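Side-chain contacts in dihydroxyacetone kinase (Citrobacter freundii, PDB 1UN8), which phosphorylates dihydroxyacetone with ATP as a homodimeric enzyme of glycerol fermentation that needs a divalent metal ion: residues A205-H208 and A213-G216; A470-R475 and L481-T486; K124-R127 and N131-M134; D15-A20 and L29-S34. One frame throughout, in Å; residues are numbered along the deposited sequence.

Interaction 1 of 4, residues A205-H208 and A213-G216; sequences APRH and AELG
Arg207 (chi1 -178°) and Glu214 both send CG out trans to the backbone N, which aims the two side chains at each other across the loop; Glu214 then runs extended to its carboxylate, while Arg207 bends at chi3 (-35°) and so swings the guanidinium round to meet it. The two chains cross nearly at a right angle, yet their flat ends lie almost in one plane, 9° apart, and the carboxylate meets the guanidinium at its edge. A salt bridge results, carried by one nitrogen: Arg207 NH1 is 2.8 Å from Glu214 OE1. As hydrogen bonds both contacts of this nitrogen are weak, for different reasons. The N-H of Arg207 NH1 points almost straight at Glu214 OE2, but across 3.4 Å, whereas the shorter approach to OE1 is strongly bent. Nearer the backbone of Arg207, its CD rests 3.1 Å from Glu214 OE2, a close fit. The buried carboxylate has further donors, Gly224 N to OE1 and His209 NE2 to OE2, which should limit its rotation. Arg207 NH2 makes a weak bond to Gly221 O, next to the active-site His220, whose side chain is about 9 Å from that of Arg207. Strand 213-215 lies between strands 186-192 and 226-228, antiparallel to both, with Leu215 packed on helix 233-247; the salt bridge ties the loop that follows strand 186-192 to this strand.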
# COMPACT_ATOMS: atom_id res chain seq x y z
N ALA A 205 12.61 -17.74 0.39
CA ALA A 205 11.53 -16.78 0.24
C ALA A 205 11.11 -16.29 1.64
O ALA A 205 11.46 -16.90 2.66
CB ALA A 205 10.35 -17.38 -0.49
N PRO A 206 10.36 -15.21 1.65
CA PRO A 206 9.90 -14.67 2.95
C PRO A 206 9.16 -15.69 3.82
O PRO A 206 8.34 -16.46 3.31
CB PRO A 206 9.02 -13.49 2.54
CG PRO A 206 9.44 -13.19 1.14
CD PRO A 206 9.67 -14.52 0.47
N ARG A 207 9.44 -15.70 5.11
CA ARG A 207 8.73 -16.63 5.99
C ARG A 207 7.24 -16.54 5.71
O ARG A 207 6.69 -15.46 5.54
CB ARG A 207 9.04 -16.36 7.45
CG ARG A 207 8.38 -17.33 8.42
CD ARG A 207 8.59 -16.87 9.85
NE ARG A 207 9.89 -16.24 10.03
CZ ARG A 207 10.12 -15.23 10.85
NH1 ARG A 207 9.14 -14.73 11.59
NH2 ARG A 207 11.33 -14.71 10.92
N HIS A 208 6.61 -17.68 5.67
CA HIS A 208 5.21 -17.78 5.41
C HIS A 208 4.63 -19.10 5.97
O HIS A 208 5.29 -20.15 5.91
CB HIS A 208 4.95 -17.68 3.88
CG HIS A 208 3.55 -18.19 3.44
ND1 HIS A 208 2.41 -17.42 3.55
CD2 HIS A 208 3.16 -19.37 2.89
CE1 HIS A 208 1.38 -18.11 3.10
NE2 HIS A 208 1.80 -19.29 2.69
N ALA A 213 -1.49 -17.64 9.91
CA ALA A 213 -1.03 -16.26 10.10
C ALA A 213 -0.15 -16.11 11.33
O ALA A 213 -0.51 -16.56 12.42
CB ALA A 213 -2.23 -15.33 10.21
N GLU A 214 1.00 -15.46 11.16
CA GLU A 214 1.92 -15.27 12.27
C GLU A 214 1.58 -14.02 13.09
O GLU A 214 1.78 -12.88 12.64
CB GLU A 214 3.35 -15.19 11.75
CG GLU A 214 4.38 -14.97 12.85
CD GLU A 214 5.81 -15.18 12.38
OE1 GLU A 214 6.71 -14.52 12.94
OE2 GLU A 214 6.03 -16.01 11.46
N LEU A 215 1.07 -14.23 14.29
CA LEU A 215 0.71 -13.14 15.17
C LEU A 215 1.98 -12.56 15.79
O LEU A 215 2.83 -13.30 16.30
CB LEU A 215 -0.22 -13.63 16.27
CG LEU A 215 -0.67 -12.56 17.27
CD1 LEU A 215 -1.54 -11.55 16.55
CD2 LEU A 215 -1.44 -13.18 18.40
N GLY A 216 2.12 -11.24 15.73
CA GLY A 216 3.27 -10.60 16.33
C GLY A 216 4.56 -10.53 15.52
O GLY A 216 5.60 -10.20 16.07

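Interaction 2 of 4, residues A470-R475 and L481-T486; sequences ADEGDR and LQPALT
A type II beta turn, Asp471 to Asp474, carries Glu472 at its second position and presents it to Gln482 and Pro483 on helix 478-490; turn and helix belong to the eight-helix ATP-binding barrel, with the turn following helix 453-468. The evidence for the turn is the bond Asp474 N to Asp471 O, 3.0 Å, with Gly473 at the third position in a conformation that calls for glycine. A second tie closes the turn: Asp471 N donates to Asp474 OD2 over 2.7 Å, meeting that oxygen on its anti side and 35° out of the carboxylate plane. From there Glu472 reaches out extended beyond CG, and its carboxylate straddles two neighbours. Glu472 OE2 stands 3.4 Å from Pro483 CG, at the rim of the proline ring. Glu472 OE1 lies beside the aliphatic part of Gln482, 3.6 Å from its CG, and 2.9 Å from the atom modelled as Gln482 OE1. Carboxylate and amide planes are 51° apart. On the helix, Gln482 O accepts from both Thr486 N (2.8 Å) and Thr486 OG1 (3.0 Å), the hydroxyl standing above the carbonyl plane, while Pro483 N has no bond to the turn before it and marks a kink. Asp471 and Asp474 both form salt bridges with Lys147 of the second subunit. The oxygen-oxygen approach suggests that the Gln482 amide is turned over in the model; reversed, it may donate to Glu472, and the contact would then join a carboxylate to an amide at the surface.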
# COMPACT_ATOMS: atom_id res chain seq x y z
N ALA A 470 -16.45 -5.50 -32.02
CA ALA A 470 -16.10 -6.21 -33.25
C ALA A 470 -16.37 -5.40 -34.51
O ALA A 470 -17.22 -4.51 -34.53
CB ALA A 470 -16.85 -7.53 -33.31
N ASP A 471 -15.62 -5.73 -35.56
CA ASP A 471 -15.75 -5.08 -36.86
C ASP A 471 -15.85 -6.13 -37.94
O ASP A 471 -15.63 -7.32 -37.70
CB ASP A 471 -14.53 -4.19 -37.15
CG ASP A 471 -14.82 -2.73 -36.95
OD1 ASP A 471 -15.77 -2.23 -37.60
OD2 ASP A 471 -14.09 -2.08 -36.15
N GLU A 472 -16.19 -5.69 -39.15
CA GLU A 472 -16.29 -6.63 -40.24
C GLU A 472 -14.90 -7.19 -40.48
O GLU A 472 -13.94 -6.43 -40.65
CB GLU A 472 -16.82 -5.95 -41.50
CG GLU A 472 -18.09 -6.60 -42.02
CD GLU A 472 -18.67 -5.92 -43.24
OE1 GLU A 472 -18.83 -4.68 -43.20
OE2 GLU A 472 -18.97 -6.64 -44.22
N GLY A 473 -14.79 -8.51 -40.44
CA GLY A 473 -13.50 -9.14 -40.63
C GLY A 473 -12.99 -9.79 -39.36
O GLY A 473 -12.01 -10.53 -39.41
N ASP A 474 -13.63 -9.53 -38.22
CA ASP A 474 -13.17 -10.12 -36.96
C ASP A 474 -13.74 -11.52 -36.72
O ASP A 474 -13.53 -12.12 -35.67
CB ASP A 474 -13.50 -9.20 -35.77
CG ASP A 474 -12.71 -7.88 -35.80
OD1 ASP A 474 -11.58 -7.87 -36.33
OD2 ASP A 474 -13.20 -6.86 -35.27
N ARG A 475 -14.47 -12.03 -37.69
CA ARG A 475 -15.02 -13.38 -37.60
C ARG A 475 -16.18 -13.62 -36.64
O ARG A 475 -16.20 -14.62 -35.92
CB ARG A 475 -13.89 -14.38 -37.31
CG ARG A 475 -12.71 -14.27 -38.28
CD ARG A 475 -11.78 -15.49 -38.21
NE ARG A 475 -12.46 -16.72 -38.57
CZ ARG A 475 -13.01 -17.57 -37.70
NH1 ARG A 475 -12.95 -17.31 -36.40
NH2 ARG A 475 -13.65 -18.65 -38.12
N LEU A 481 -24.08 -10.39 -41.03
CA LEU A 481 -25.19 -9.49 -40.73
C LEU A 481 -25.10 -8.15 -41.44
O LEU A 481 -26.05 -7.73 -42.11
CB LEU A 481 -25.29 -9.24 -39.22
CG LEU A 481 -26.68 -9.23 -38.56
CD1 LEU A 481 -26.67 -8.19 -37.46
CD2 LEU A 481 -27.77 -8.92 -39.56
N GLN A 482 -23.98 -7.47 -41.29
CA GLN A 482 -23.80 -6.16 -41.91
C GLN A 482 -24.05 -6.20 -43.42
O GLN A 482 -24.83 -5.41 -43.94
CB GLN A 482 -22.39 -5.63 -41.64
CG GLN A 482 -22.20 -4.22 -42.11
CD GLN A 482 -21.43 -3.38 -41.12
OE1 GLN A 482 -20.25 -3.64 -40.85
NE2 GLN A 482 -22.09 -2.38 -40.56
N PRO A 483 -23.38 -7.12 -44.14
CA PRO A 483 -23.58 -7.21 -45.58
C PRO A 483 -25.06 -7.32 -45.91
O PRO A 483 -25.56 -6.61 -46.78
CB PRO A 483 -22.82 -8.48 -45.95
CG PRO A 483 -21.71 -8.51 -44.96
CD PRO A 483 -22.41 -8.13 -43.68
N ALA A 484 -25.75 -8.19 -45.17
CA ALA A 484 -27.17 -8.41 -45.35
C ALA A 484 -27.99 -7.16 -45.07
O ALA A 484 -28.87 -6.81 -45.85
CB ALA A 484 -27.64 -9.56 -44.46
N LEU A 485 -27.70 -6.49 -43.96
CA LEU A 485 -28.45 -5.30 -43.61
C LEU A 485 -28.17 -4.17 -44.59
O LEU A 485 -29.03 -3.31 -44.83
CB LEU A 485 -28.15 -4.85 -42.18
CG LEU A 485 -28.67 -5.83 -41.12
CD1 LEU A 485 -28.50 -5.24 -39.74
CD2 LEU A 485 -30.14 -6.13 -41.38
N THR A 486 -26.98 -4.17 -45.17
CA THR A 486 -26.65 -3.15 -46.14
C THR A 486 -27.38 -3.49 -47.43
O THR A 486 -27.94 -2.61 -48.09
CB THR A 486 -25.14 -3.09 -46.38
OG1 THR A 486 -24.48 -2.70 -45.17
CG2 THR A 486 -24.81 -2.08 -47.46

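Interaction 3 of 4, residues K124-R127 and N131-M134; sequences KARR and NVEM
Apolar contact comes from Ala125 and Val132: Ala125 CB of the helix touches Val132 CG2 of the strand at 3.8 Å, and both residues are buried. Hydrogen bonding is the work of Arg126. Its CG lies trans to the carbonyl carbon (chi1 -77°) and the chain is extended as far as NE, so that although its CB does not face the strand, the guanidinium reaches the strand backbone. Arg126 NH2 donates to Val132 O over 2.7 Å, at 159° on the hydrogen; the oxygen lies in the guanidinium plane, at its edge, while the donor stands 38° above the carbonyl plane. A weak, bent second bond runs from Arg126 NE to the same oxygen at 3.4 Å. The charge interaction is looser: Arg126 NH2 and Glu133 OE1 form a long salt bridge of 3.9 Å. Two waters fill in the polar links. Water 1 accepts from Arg126 NE and from Val132 N, 3.0 Å each; water 2 donates to Glu133 OE1, accepts from Met134 N and takes a weak bond from Arg126 NH2. Arg126 also packs on Gln463 of the second subunit. With only three residues between the two segments, this is the return half of a beta-alpha-beta unit, in which helix 112-127 links the adjacent parallel strands 104-109 and 132-137.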
# COMPACT_ATOMS: atom_id res chain seq x y z
N LYS A 124 26.94 12.30 24.23
CA LYS A 124 27.92 13.18 23.62
C LYS A 124 27.33 14.58 23.45
O LYS A 124 28.05 15.58 23.44
CB LYS A 124 28.36 12.64 22.26
CG LYS A 124 29.26 11.43 22.34
CD LYS A 124 29.90 11.13 21.00
CE LYS A 124 30.97 10.05 21.15
NZ LYS A 124 31.75 9.85 19.90
N ALA A 125 26.01 14.64 23.32
CA ALA A 125 25.33 15.91 23.14
C ALA A 125 25.33 16.68 24.45
O ALA A 125 25.56 17.88 24.49
CB ALA A 125 23.90 15.68 22.67
N ARG A 126 25.05 15.95 25.53
CA ARG A 126 25.01 16.54 26.86
C ARG A 126 26.36 17.14 27.22
O ARG A 126 26.42 18.19 27.84
CB ARG A 126 24.58 15.49 27.88
CG ARG A 126 23.09 15.22 27.85
CD ARG A 126 22.69 14.09 28.75
NE ARG A 126 21.24 13.96 28.82
CZ ARG A 126 20.60 12.88 29.25
NH1 ARG A 126 21.30 11.83 29.65
NH2 ARG A 126 19.27 12.85 29.27
N ARG A 127 27.44 16.48 26.82
CA ARG A 127 28.76 17.00 27.11
C ARG A 127 28.97 18.32 26.36
O ARG A 127 29.78 19.17 26.76
CB ARG A 127 29.84 16.00 26.71
CG ARG A 127 31.24 16.56 26.77
CD ARG A 127 32.29 15.51 26.48
NE ARG A 127 33.61 16.11 26.32
CZ ARG A 127 33.99 16.83 25.26
NH1 ARG A 127 33.14 17.05 24.26
NH2 ARG A 127 35.21 17.35 25.21
N ASN A 131 20.51 20.19 25.96
CA ASN A 131 19.61 19.55 26.91
C ASN A 131 18.90 18.46 26.13
O ASN A 131 18.19 18.74 25.16
CB ASN A 131 18.59 20.54 27.46
CG ASN A 131 19.19 21.48 28.48
OD1 ASN A 131 18.48 22.02 29.32
ND2 ASN A 131 20.50 21.67 28.42
N VAL A 132 19.10 17.21 26.55
CA VAL A 132 18.50 16.08 25.85
C VAL A 132 17.74 15.11 26.74
O VAL A 132 18.12 14.86 27.89
CB VAL A 132 19.59 15.28 25.12
CG1 VAL A 132 18.94 14.30 24.15
CG2 VAL A 132 20.54 16.22 24.41
N GLU A 133 16.66 14.57 26.19
CA GLU A 133 15.85 13.58 26.88
C GLU A 133 15.54 12.48 25.87
O GLU A 133 15.40 12.74 24.67
CB GLU A 133 14.56 14.20 27.41
CG GLU A 133 14.74 15.12 28.63
CD GLU A 133 15.52 14.48 29.77
OE1 GLU A 133 15.43 13.25 29.96
OE2 GLU A 133 16.22 15.22 30.49
N MET A 134 15.44 11.24 26.34
CA MET A 134 15.13 10.13 25.46
C MET A 134 13.94 9.31 25.94
O MET A 134 13.88 8.93 27.11
CB MET A 134 16.34 9.22 25.32
CG MET A 134 16.12 8.08 24.36
SD MET A 134 17.66 7.24 23.91
CE MET A 134 17.21 5.61 24.46
O HOH W 1 20.07 16.71 29.32
O HOH W 2 16.80 10.42 29.17

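Interaction 4 of 4, residues D15-A20 and L29-S34; sequences DVIDGA and LARLES
Arg31 NH1 is held by two oxygens, Asp18 OD1 across the contact and Ser14 OG one turn earlier on the same helix. The bond from Arg31 NH1 to Asp18 OD1 is rather long, 3.3 Å, but straight at 163°, and it forms part of a salt bridge. Asp18 OD1 lies exactly in the guanidinium plane, at its edge; the nitrogen, by contrast, stands well above the carboxylate plane, and the two planes are 50° apart. Asp18 OD2 also has a long, weak ion pair with Arg274 of the second subunit. The frame is a helix lying over the outermost strand of this chain's sheet: helix 12-22 and strand 29-32 run nearly antiparallel, at 151°, with segment axes 9.2 Å apart, and the strand pairs in parallel with one of the second subunit, so the sheet continues across the dimer interface. The Arg31 chain, bent at chi3 where the guanidinium turns off, passes obliquely over Ile17, whose CG2 is 3.7 Å from Arg31 CD; Ile17 lies over one face of the guanidinium, toward its rim. Further along, Leu29 CD1 reaches Ala20 O at 4.3 Å. The side chain of Ile17 is about 6 Å from that of the substrate-binding Ser59.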
# COMPACT_ATOMS: atom_id res chain seq x y z
N ASP A 15 18.06 7.24 -2.02
CA ASP A 15 17.08 7.41 -3.09
C ASP A 15 15.65 7.52 -2.53
O ASP A 15 14.82 8.29 -3.05
CB ASP A 15 17.19 6.25 -4.09
CG ASP A 15 18.53 6.24 -4.84
OD1 ASP A 15 19.10 7.33 -5.05
OD2 ASP A 15 19.00 5.16 -5.24
N VAL A 16 15.35 6.78 -1.46
CA VAL A 16 14.03 6.82 -0.85
C VAL A 16 13.78 8.23 -0.33
O VAL A 16 12.70 8.79 -0.50
CB VAL A 16 13.91 5.80 0.34
CG1 VAL A 16 12.68 6.10 1.18
CG2 VAL A 16 13.82 4.39 -0.20
N ILE A 17 14.78 8.80 0.32
CA ILE A 17 14.69 10.15 0.87
C ILE A 17 14.39 11.17 -0.26
O ILE A 17 13.46 11.98 -0.15
CB ILE A 17 16.00 10.53 1.61
CG1 ILE A 17 16.24 9.57 2.79
CG2 ILE A 17 15.95 12.03 2.00
CD1 ILE A 17 16.37 10.20 4.14
N ASP A 18 15.17 11.11 -1.34
CA ASP A 18 14.96 12.03 -2.47
C ASP A 18 13.51 11.92 -2.95
O ASP A 18 12.83 12.93 -3.17
CB ASP A 18 15.93 11.72 -3.62
CG ASP A 18 17.36 12.13 -3.29
OD1 ASP A 18 17.54 13.14 -2.56
OD2 ASP A 18 18.32 11.48 -3.76
N GLY A 19 13.03 10.69 -3.10
CA GLY A 19 11.67 10.51 -3.54
C GLY A 19 10.65 11.09 -2.57
O GLY A 19 9.63 11.63 -2.99
N ALA A 20 10.92 10.98 -1.27
CA ALA A 20 9.99 11.49 -0.26
C ALA A 20 9.87 13.01 -0.34
O ALA A 20 8.80 13.58 -0.17
CB ALA A 20 10.46 11.09 1.13
N LEU A 29 10.37 19.75 3.64
CA LEU A 29 11.42 18.82 3.98
C LEU A 29 12.72 19.17 3.27
O LEU A 29 12.70 19.69 2.16
CB LEU A 29 10.99 17.40 3.60
CG LEU A 29 9.61 17.02 4.15
CD1 LEU A 29 9.13 15.73 3.50
CD2 LEU A 29 9.67 16.89 5.67
N ALA A 30 13.84 18.89 3.91
CA ALA A 30 15.13 19.18 3.31
C ALA A 30 16.19 18.22 3.84
O ALA A 30 16.19 17.88 5.02
CB ALA A 30 15.53 20.62 3.62
N ARG A 31 17.08 17.79 2.97
CA ARG A 31 18.14 16.91 3.42
C ARG A 31 19.15 17.80 4.13
O ARG A 31 19.17 19.01 3.91
CB ARG A 31 18.80 16.18 2.24
CG ARG A 31 17.85 15.25 1.51
CD ARG A 31 18.57 14.27 0.59
NE ARG A 31 19.50 13.41 1.30
CZ ARG A 31 19.98 12.27 0.81
NH1 ARG A 31 19.59 11.86 -0.38
NH2 ARG A 31 20.84 11.54 1.51
N LEU A 32 19.96 17.21 5.00
CA LEU A 32 20.96 17.97 5.73
C LEU A 32 22.32 17.63 5.12
O LEU A 32 22.68 16.46 5.02
CB LEU A 32 20.94 17.57 7.20
CG LEU A 32 21.87 18.36 8.12
CD1 LEU A 32 21.21 19.69 8.44
CD2 LEU A 32 22.13 17.59 9.40
N GLU A 33 23.06 18.65 4.70
CA GLU A 33 24.37 18.42 4.11
C GLU A 33 25.20 17.65 5.13
O GLU A 33 25.21 18.00 6.31
CB GLU A 33 25.04 19.75 3.78
CG GLU A 33 26.46 19.61 3.25
CD GLU A 33 27.13 20.96 3.04
OE1 GLU A 33 26.78 21.64 2.05
OE2 GLU A 33 27.98 21.35 3.87
N SER A 34 25.88 16.61 4.67
CA SER A 34 26.67 15.78 5.57
C SER A 34 27.43 14.72 4.80
O SER A 34 27.35 14.67 3.58
CB SER A 34 25.75 15.06 6.56
OG SER A 34 24.87 14.18 5.86

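In the fold
From the N terminus the contacts follow in series, and none encloses or crosses another. Interaction 4 comes first, closing a loop with eight residues between its segments, from helix 12-22 to strand 29-32, at the subunit interface. Interaction 3 spans three residues between helix 112-127 and strand 132-137, at the other outer strand of this chain's sheet, their centres about 25 Å apart. Interaction 1 spans four residues ahead of strand 213-215 in the second sheet of the DhaK region, near the active-site histidine. Interaction 2 spans five residues, the last three already in helix 478-490, and joins the turn after helix 453-468 to that helix in the DhaL region, its centre about 56 Å from that of interaction 1. Interactions 2, 3 and 4 also touch the second subunit.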